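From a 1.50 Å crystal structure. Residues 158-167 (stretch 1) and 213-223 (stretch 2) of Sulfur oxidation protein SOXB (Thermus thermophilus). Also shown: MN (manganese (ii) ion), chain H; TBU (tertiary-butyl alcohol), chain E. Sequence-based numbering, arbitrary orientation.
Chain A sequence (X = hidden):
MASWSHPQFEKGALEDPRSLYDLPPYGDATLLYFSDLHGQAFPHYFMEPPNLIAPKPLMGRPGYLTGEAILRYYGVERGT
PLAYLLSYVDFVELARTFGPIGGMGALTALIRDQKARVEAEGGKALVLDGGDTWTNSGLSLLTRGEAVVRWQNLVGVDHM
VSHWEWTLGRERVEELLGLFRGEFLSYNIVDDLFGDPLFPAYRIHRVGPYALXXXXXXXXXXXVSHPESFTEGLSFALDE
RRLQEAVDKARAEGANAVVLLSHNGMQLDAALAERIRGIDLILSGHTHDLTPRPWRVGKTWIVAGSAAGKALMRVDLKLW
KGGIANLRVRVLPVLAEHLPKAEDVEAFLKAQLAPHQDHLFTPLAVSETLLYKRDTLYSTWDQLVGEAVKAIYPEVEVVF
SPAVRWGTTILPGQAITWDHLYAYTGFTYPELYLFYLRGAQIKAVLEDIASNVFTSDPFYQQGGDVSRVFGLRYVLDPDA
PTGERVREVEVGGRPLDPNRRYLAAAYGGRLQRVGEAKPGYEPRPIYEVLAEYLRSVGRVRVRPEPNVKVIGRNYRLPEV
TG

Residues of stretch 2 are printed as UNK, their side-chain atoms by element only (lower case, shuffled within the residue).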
ATOM      1  N   ASP A 158      17.711   9.055  -0.818  1.00 12.27           N
ATOM      2  CA  ASP A 158      18.789   8.803   0.135  1.00 12.13           C
ATOM      3  C   ASP A 158      18.707   7.449   0.823  1.00 14.44           C
ATOM      4  O   ASP A 158      19.728   6.800   1.059  1.00 14.32           O
ATOM      5  CB  ASP A 158      18.828   9.898   1.186  1.00 13.21           C
ATOM      6  CG  ASP A 158      19.208  11.233   0.605  1.00 18.21           C
ATOM      7  OD1 ASP A 158      20.325  11.348   0.052  1.00 21.14           O
ATOM      8  OD2 ASP A 158      18.368  12.146   0.627  1.00 16.54           O
ATOM      9  N   HIS A 159      17.497   7.039   1.190  1.00 11.10           N
ATOM     10  CA  HIS A 159      17.304   5.755   1.852  1.00 10.50           C
ATOM     11  C   HIS A 159      15.993   5.128   1.428  1.00 13.24           C
ATOM     12  O   HIS A 159      15.056   5.828   1.043  1.00 12.10           O
ATOM     13  CB  HIS A 159      17.226   5.923   3.369  1.00 10.94           C
ATOM     14  CG  HIS A 159      18.491   6.417   3.995  1.00 13.76           C
ATOM     15  ND1 HIS A 159      19.673   5.707   3.938  1.00 15.45           N
ATOM     16  CD2 HIS A 159      18.748   7.522   4.736  1.00 16.11           C
ATOM     17  CE1 HIS A 159      20.612   6.369   4.595  1.00 15.57           C
ATOM     18  NE2 HIS A 159      20.074   7.467   5.097  1.00 15.71           N
ATOM     19  N   MET A 160      15.920   3.805   1.549  1.00 10.74           N
ATOM     20  CA  MET A 160      14.669   3.094   1.345  1.00 10.09           C
ATOM     21  C   MET A 160      14.675   1.865   2.238  1.00 11.07           C
ATOM     22  O   MET A 160      15.737   1.417   2.715  1.00 10.34           O
ATOM     23  CB  MET A 160      14.445   2.690  -0.113  1.00 12.17           C
ATOM     24  CG  MET A 160      15.037   1.341  -0.496  1.00 14.01           C
ATOM     25  SD  MET A 160      14.650   0.883  -2.249  1.00 15.60           S
ATOM     26  CE  MET A 160      12.976   0.193  -2.064  1.00 13.06           C
ATOM     27  N   VAL A 161      13.473   1.365   2.518  1.00  8.66           N
ATOM     28  CA  VAL A 161      13.277   0.112   3.222  1.00  7.60           C
ATOM     29  C   VAL A 161      12.457  -0.781   2.279  1.00 10.64           C
ATOM     30  O   VAL A 161      12.259  -0.422   1.106  1.00 10.27           O
ATOM     31  CB  VAL A 161      12.680   0.268   4.626  1.00 11.23           C
ATOM     32  CG1 VAL A 161      13.657   1.047   5.517  1.00 11.35           C
ATOM     33  CG2 VAL A 161      11.315   0.946   4.592  1.00 11.41           C
ATOM     34  N   SER A 162      11.992  -1.930   2.761  1.00  9.31           N
ATOM     35  CA  SER A 162      11.354  -2.849   1.827  1.00  8.74           C
ATOM     36  C   SER A 162      10.216  -3.724   2.321  1.00 10.76           C
ATOM     37  O   SER A 162      10.014  -3.919   3.510  1.00  9.79           O
ATOM     38  CB  SER A 162      12.440  -3.787   1.293  1.00 10.97           C
ATOM     39  OG  SER A 162      12.812  -4.720   2.304  1.00 10.93           O
ATOM     40  N   HIS A 163       9.516  -4.288   1.340  1.00  8.76           N
ATOM     41  CA  HIS A 163       8.477  -5.279   1.544  1.00  7.76           C
ATOM     42  C   HIS A 163       8.269  -6.051   0.236  1.00 10.21           C
ATOM     43  O   HIS A 163       8.902  -7.101   0.027  1.00  9.94           O
ATOM     44  CB  HIS A 163       7.170  -4.695   2.071  1.00  7.85           C
ATOM     45  CG  HIS A 163       6.032  -5.674   2.048  1.00  9.25           C
ATOM     46  ND1 HIS A 163       4.715  -5.283   2.148  1.00 10.14           N
ATOM     47  CD2 HIS A 163       6.013  -7.020   1.883  1.00  9.24           C
ATOM     48  CE1 HIS A 163       3.932  -6.345   2.060  1.00  9.58           C
ATOM     49  NE2 HIS A 163       4.695  -7.413   1.890  1.00  9.58           N
ATOM     50  N   TRP A 164       7.441  -5.516  -0.669  1.00  8.92           N
ATOM     51  CA  TRP A 164       7.161  -6.215  -1.935  1.00  8.84           C
ATOM     52  C   TRP A 164       8.366  -6.369  -2.843  1.00 11.43           C
ATOM     53  O   TRP A 164       8.349  -7.178  -3.762  1.00 10.83           O
ATOM     54  CB  TRP A 164       5.996  -5.572  -2.698  1.00  8.18           C
ATOM     55  CG  TRP A 164       4.653  -6.012  -2.185  1.00  8.36           C
ATOM     56  CD1 TRP A 164       3.953  -5.476  -1.138  1.00 10.87           C
ATOM     57  CD2 TRP A 164       3.826  -7.031  -2.740  1.00  8.00           C
ATOM     58  NE1 TRP A 164       2.755  -6.137  -0.977  1.00  9.87           N
ATOM     59  CE2 TRP A 164       2.655  -7.097  -1.955  1.00 10.90           C
ATOM     60  CE3 TRP A 164       3.982  -7.928  -3.804  1.00  9.38           C
ATOM     61  CZ2 TRP A 164       1.650  -8.037  -2.194  1.00 10.69           C
ATOM     62  CZ3 TRP A 164       2.970  -8.849  -4.043  1.00 10.69           C
ATOM     63  CH2 TRP A 164       1.828  -8.896  -3.241  1.00 11.08           C
ATOM     64  N   GLU A 165       9.416  -5.597  -2.579  1.00  8.79           N
ATOM     65  CA  GLU A 165      10.653  -5.693  -3.342  1.00  9.03           C
ATOM     66  C   GLU A 165      11.102  -7.151  -3.410  1.00 11.17           C
ATOM     67  O   GLU A 165      11.598  -7.624  -4.444  1.00 10.04           O
ATOM     68  CB  GLU A 165      11.737  -4.913  -2.592  1.00 10.15           C
ATOM     69  CG  GLU A 165      11.755  -3.412  -2.880  1.00 12.17           C
ATOM     70  CD  GLU A 165      10.540  -2.643  -2.359  1.00 11.02           C
ATOM     71  OE1 GLU A 165       9.964  -3.033  -1.316  1.00 10.90           O
ATOM     72  OE2 GLU A 165      10.237  -1.595  -2.974  1.00 12.41           O
ATOM     73  N   TRP A 166      10.939  -7.858  -2.300  1.00  9.72           N
ATOM     74  CA  TRP A 166      11.389  -9.240  -2.231  1.00 10.11           C
ATOM     75  C   TRP A 166      10.669 -10.218  -3.141  1.00 12.07           C
ATOM     76  O   TRP A 166      11.125 -11.352  -3.287  1.00 11.48           O
ATOM     77  CB  TRP A 166      11.403  -9.728  -0.792  1.00 10.17           C
ATOM     78  CG  TRP A 166      12.384  -8.930   0.017  1.00 11.11           C
ATOM     79  CD1 TRP A 166      12.108  -7.834   0.782  1.00 13.76           C
ATOM     80  CD2 TRP A 166      13.812  -9.065   0.008  1.00 10.86           C
ATOM     81  NE1 TRP A 166      13.275  -7.290   1.273  1.00 12.87           N
ATOM     82  CE2 TRP A 166      14.335  -8.031   0.816  1.00 13.66           C
ATOM     83  CE3 TRP A 166      14.699  -9.967  -0.591  1.00 12.20           C
ATOM     84  CZ2 TRP A 166      15.702  -7.893   1.069  1.00 13.02           C
ATOM     85  CZ3 TRP A 166      16.059  -9.808  -0.365  1.00 13.63           C
ATOM     86  CH2 TRP A 166      16.545  -8.786   0.468  1.00 13.89           C
ATOM     87  N   THR A 167       9.551  -9.802  -3.741  1.00  9.85           N
ATOM     88  CA  THR A 167       8.830 -10.697  -4.648  1.00  8.97           C
ATOM     89  C   THR A 167       9.542 -10.781  -5.991  1.00 12.82           C
ATOM     90  O   THR A 167       9.117 -11.520  -6.881  1.00 12.14           O
ATOM     91  CB  THR A 167       7.335 -10.347  -4.789  1.00 11.11           C
ATOM     92  OG1 THR A 167       7.184  -9.062  -5.393  1.00 10.41           O
ATOM     93  CG2 THR A 167       6.645 -10.377  -3.430  1.00 12.29           C
ATOM     94  N   UNK A 213      19.660  10.335  13.171  1.00 12.34           N
ATOM     95  CA  UNK A 213      19.757   8.948  12.709  1.00 12.25           C
ATOM     96  C   UNK A 213      18.462   8.543  11.999  1.00 15.07           C
ATOM     97  O   UNK A 213      17.372   8.794  12.508  1.00 15.18           O
ATOM     98  c   UNK A 213      19.985   8.007  13.887  1.00 13.14           C
ATOM     99  N   UNK A 214      18.605   7.860  10.863  1.00 10.73           N
ATOM    100  CA  UNK A 214      17.470   7.272  10.148  1.00 10.11           C
ATOM    101  C   UNK A 214      17.680   5.766  10.317  1.00 13.10           C
ATOM    102  O   UNK A 214      18.686   5.216   9.846  1.00 13.00           O
ATOM    103  c   UNK A 214      16.302   6.916   7.916  1.00 11.84           C
ATOM    104  c   UNK A 214      17.334   9.134   8.448  1.00 12.18           C
ATOM    105  c   UNK A 214      17.460   7.633   8.652  1.00 12.50           C
ATOM    106  N   UNK A 215      16.776   5.119  11.046  1.00 10.48           N
ATOM    107  CA  UNK A 215      16.827   3.675  11.273  1.00  9.99           C
ATOM    108  C   UNK A 215      15.803   3.067  10.323  1.00 13.07           C
ATOM    109  O   UNK A 215      14.729   3.634  10.140  1.00 12.86           O
ATOM    110  c   UNK A 215      16.504   1.810  12.982  1.00 12.74           C
ATOM    111  c   UNK A 215      16.459   3.326  12.735  1.00 12.92           C
ATOM    112  c   UNK A 215      17.355   4.094  13.716  1.00 12.89           C
ATOM    113  N   UNK A 216      16.124   1.938   9.700  1.00 10.61           N
ATOM    114  CA  UNK A 216      15.175   1.306   8.801  1.00 10.83           C
ATOM    115  C   UNK A 216      14.576   0.013   9.327  1.00 12.88           C
ATOM    116  O   UNK A 216      15.233  -0.780  10.002  1.00 12.38           O
ATOM    117  N   UNK A 217      13.316  -0.216   8.981  1.00  9.75           N
ATOM    118  CA  UNK A 217      12.636  -1.463   9.329  1.00  9.66           C
ATOM    119  C   UNK A 217      11.836  -1.950   8.131  1.00 11.90           C
ATOM    120  O   UNK A 217      11.015  -1.213   7.590  1.00 10.77           O
ATOM    121  c   UNK A 217      11.724  -1.288  10.529  1.00 10.94           C
ATOM    122  N   UNK A 218      12.136  -3.164   7.678  1.00  9.43           N
ATOM    123  CA  UNK A 218      11.383  -3.770   6.582  1.00  9.05           C
ATOM    124  C   UNK A 218      10.208  -4.583   7.141  1.00 11.96           C
ATOM    125  O   UNK A 218      10.161  -4.914   8.326  1.00 11.19           O
ATOM    126  c   UNK A 218      12.290  -4.654   5.729  1.00 10.65           C
ATOM    127  o   UNK A 218      13.094  -3.853   4.886  1.00 12.76           O
ATOM    128  N   UNK A 219       9.251  -4.912   6.281  1.00 10.43           N
ATOM    129  CA  UNK A 219       8.056  -5.634   6.716  1.00  9.62           C
ATOM    130  C   UNK A 219       8.432  -6.949   7.385  1.00 12.70           C
ATOM    131  O   UNK A 219       9.138  -7.762   6.794  1.00 12.13           O
ATOM    132  o   UNK A 219       1.998  -7.967   6.659  1.00 15.33           O
ATOM    133  c   UNK A 219       3.263  -7.465   6.391  1.00 14.72           C
ATOM    134  c   UNK A 219       3.710  -6.325   7.040  1.00 10.43           C
ATOM    135  c   UNK A 219       5.336  -7.612   5.210  1.00 10.85           C
ATOM    136  c   UNK A 219       4.071  -8.116   5.495  1.00 11.50           C
ATOM    137  c   UNK A 219       7.170  -5.914   5.505  1.00 10.08           C
ATOM    138  c   UNK A 219       4.966  -5.825   6.740  1.00 10.21           C
ATOM    139  c   UNK A 219       5.808  -6.472   5.845  1.00  9.81           C
ATOM    140  N   UNK A 220       7.939  -7.190   8.609  1.00 10.36           N
ATOM    141  CA  UNK A 220       8.335  -8.414   9.332  1.00 10.32           C
ATOM    142  C   UNK A 220       7.663  -9.705   8.881  1.00 14.03           C
ATOM    143  O   UNK A 220       8.090 -10.798   9.276  1.00 13.28           O
ATOM    144  c   UNK A 220       7.271  -6.212   9.493  1.00 11.63           C
ATOM    145  c   UNK A 220       6.922  -7.028  10.701  1.00 16.53           C
ATOM    146  c   UNK A 220       7.946  -8.115  10.784  1.00 12.66           C
ATOM    147  N   UNK A 221       6.616  -9.591   8.070  1.00 10.92           N
ATOM    148  CA  UNK A 221       5.852 -10.767   7.679  1.00 10.95           C
ATOM    149  C   UNK A 221       6.017 -11.207   6.233  1.00 14.85           C
ATOM    150  O   UNK A 221       5.143 -11.866   5.663  1.00 14.48           O
ATOM    151  c   UNK A 221       3.909  -9.314  12.133  1.00 22.99           C
ATOM    152  c   UNK A 221       4.591 -10.958  10.536  1.00 16.75           C
ATOM    153  c   UNK A 221       3.533  -8.472  11.108  1.00 15.77           C
ATOM    154  c   UNK A 221       4.445 -10.551  11.855  1.00 17.57           C
ATOM    155  c   UNK A 221       4.206 -10.133   9.484  1.00 14.32           C
ATOM    156  c   UNK A 221       4.383 -10.573   8.049  1.00 12.61           C
ATOM    157  c   UNK A 221       3.700  -8.877   9.790  1.00 14.94           C
ATOM    158  o   UNK A 221       3.770  -8.908  13.443  1.00 23.03           O
ATOM    159  N   UNK A 222       7.157 -10.878   5.644  1.00 12.41           N
ATOM    160  CA  UNK A 222       7.420 -11.264   4.265  1.00 12.84           C
ATOM    161  C   UNK A 222       7.314 -12.771   4.035  1.00 15.94           C
ATOM    162  O   UNK A 222       6.826 -13.213   2.993  1.00 14.59           O
ATOM    163  c   UNK A 222       9.069 -11.124   2.348  1.00 17.44           C
ATOM    164  c   UNK A 222       8.790 -10.715   3.787  1.00 17.19           C
ATOM    165  c   UNK A 222       8.846  -9.190   3.930  1.00 17.25           C
ATOM    166  N   UNK A 223       7.831 -13.563   4.969  1.00 14.27           N
ATOM    167  CA  UNK A 223       7.851 -15.008   4.785  1.00 15.04           C
ATOM    168  C   UNK A 223       6.495 -15.703   4.667  1.00 18.56           C
ATOM    169  O   UNK A 223       6.339 -16.635   3.877  1.00 19.00           O
ATOM    170  c   UNK A 223      11.472 -17.276   5.552  1.00 30.81           C
ATOM    171  n   UNK A 223      12.426 -17.007   4.438  1.00 32.67           N
ATOM    172  c   UNK A 223       8.778 -15.683   5.797  1.00 18.10           C
ATOM    173  c   UNK A 223      11.207 -16.051   6.417  1.00 34.43           C
ATOM    174  c   UNK A 223      10.196 -15.117   5.769  1.00 29.47           C
TER
HETATM  175 MN    MN H1581       3.749  -3.270   2.245  0.90  7.88          MN
HETATM  176  O   TBU E1577      11.003 -14.021   8.897  1.00 24.14           O
HETATM  177  C   TBU E1577      10.661 -14.948   9.954  1.00 26.88           C
HETATM  178  C1  TBU E1577      11.908 -15.578  10.517  1.00 28.28           C
HETATM  179  C2  TBU E1577       9.933 -14.319  11.151  1.00 28.91           C
HETATM  180  C3  TBU E1577       9.787 -16.046   9.370  1.00 28.48           C
HETATM  181  O   HOH W   1       1.938  -2.327   1.695  0.75  7.96           O

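Position 213 carries a single side-chain carbon. It lies out of reach of stretch 1. One carbon means alanine, A213.

Position 214 has three carbons, one bearing the other two. They meet the ring of H159. The branch at CB marks valine, V214. Its CB points toward stretch 1, and CG1 lies 4.1 Å from CD2 of H159.

Position 215 has the same three carbons, again forked at CB. The CA-to-CB bond points away from stretch 1, as expected for the next residue along a strand. This is V215.

Position 216 has no side-chain atoms. Its CA lies 3.6 Å from CG1 of V161. It is glycine, G216. An ideal CB here would sit 2.9 Å from CG1 of V161, which is a clash.

Position 217 shows one carbon, its CA-to-CB bond directed away from stretch 1. It is alanine, A217. Its backbone N meets V161 instead, 3.7 Å from CG1.

Position 218 has one carbon followed by one oxygen. The oxygen is 2.7 Å from OG of S162, a hydrogen-bonding distance. A short, unbranched hydroxyl side chain is serine, S218. Either OG of the S162–S218 pair could be the donor.

Position 219 has one carbon leading to a six-carbon ring that bears an oxygen. The ring meets H163. This is tyrosine, Y219. Its CD2 lies over one face of the H163 ring, 3.4 Å from NE2 of H163. The ring planes meet obliquely, at 35°. The backbone N of Y219 donates to O of S162 at 3.0 Å.

Position 220 has three carbons closing a ring onto the backbone N. Only proline does this. P220 lies in the turn that begins at Y219.

Position 221 has another six-carbon ring with an oxygen, joined through one carbon. It is tyrosine, Y221. Its end leads away from stretch 1, and the residue occupies the helix N-cap position.

Position 222 has three carbons forked at CB, which meet H163 and W166. It is valine, V222. CG2 is 4.1 Å from CD2 of H163, and CG1 is 4.2 Å from CB of W166.

Position 223 has four carbons in a row ending in nitrogen. It is lysine, K223, out of reach of stretch 1. Its CD lies 3.2 Å from O of the tertiary-butyl alcohol.

The contact combines apolar packing with a polar centre at S162. OG of S162 also accepts from NE1 of W166 at 2.8 Å, linking the serine pair to the indole. Y219 and V222 pack against H163, whose ND1 binds manganese MN at 2.2 Å.

Stretch 2, residues 213-223: AVVGASYPYVK
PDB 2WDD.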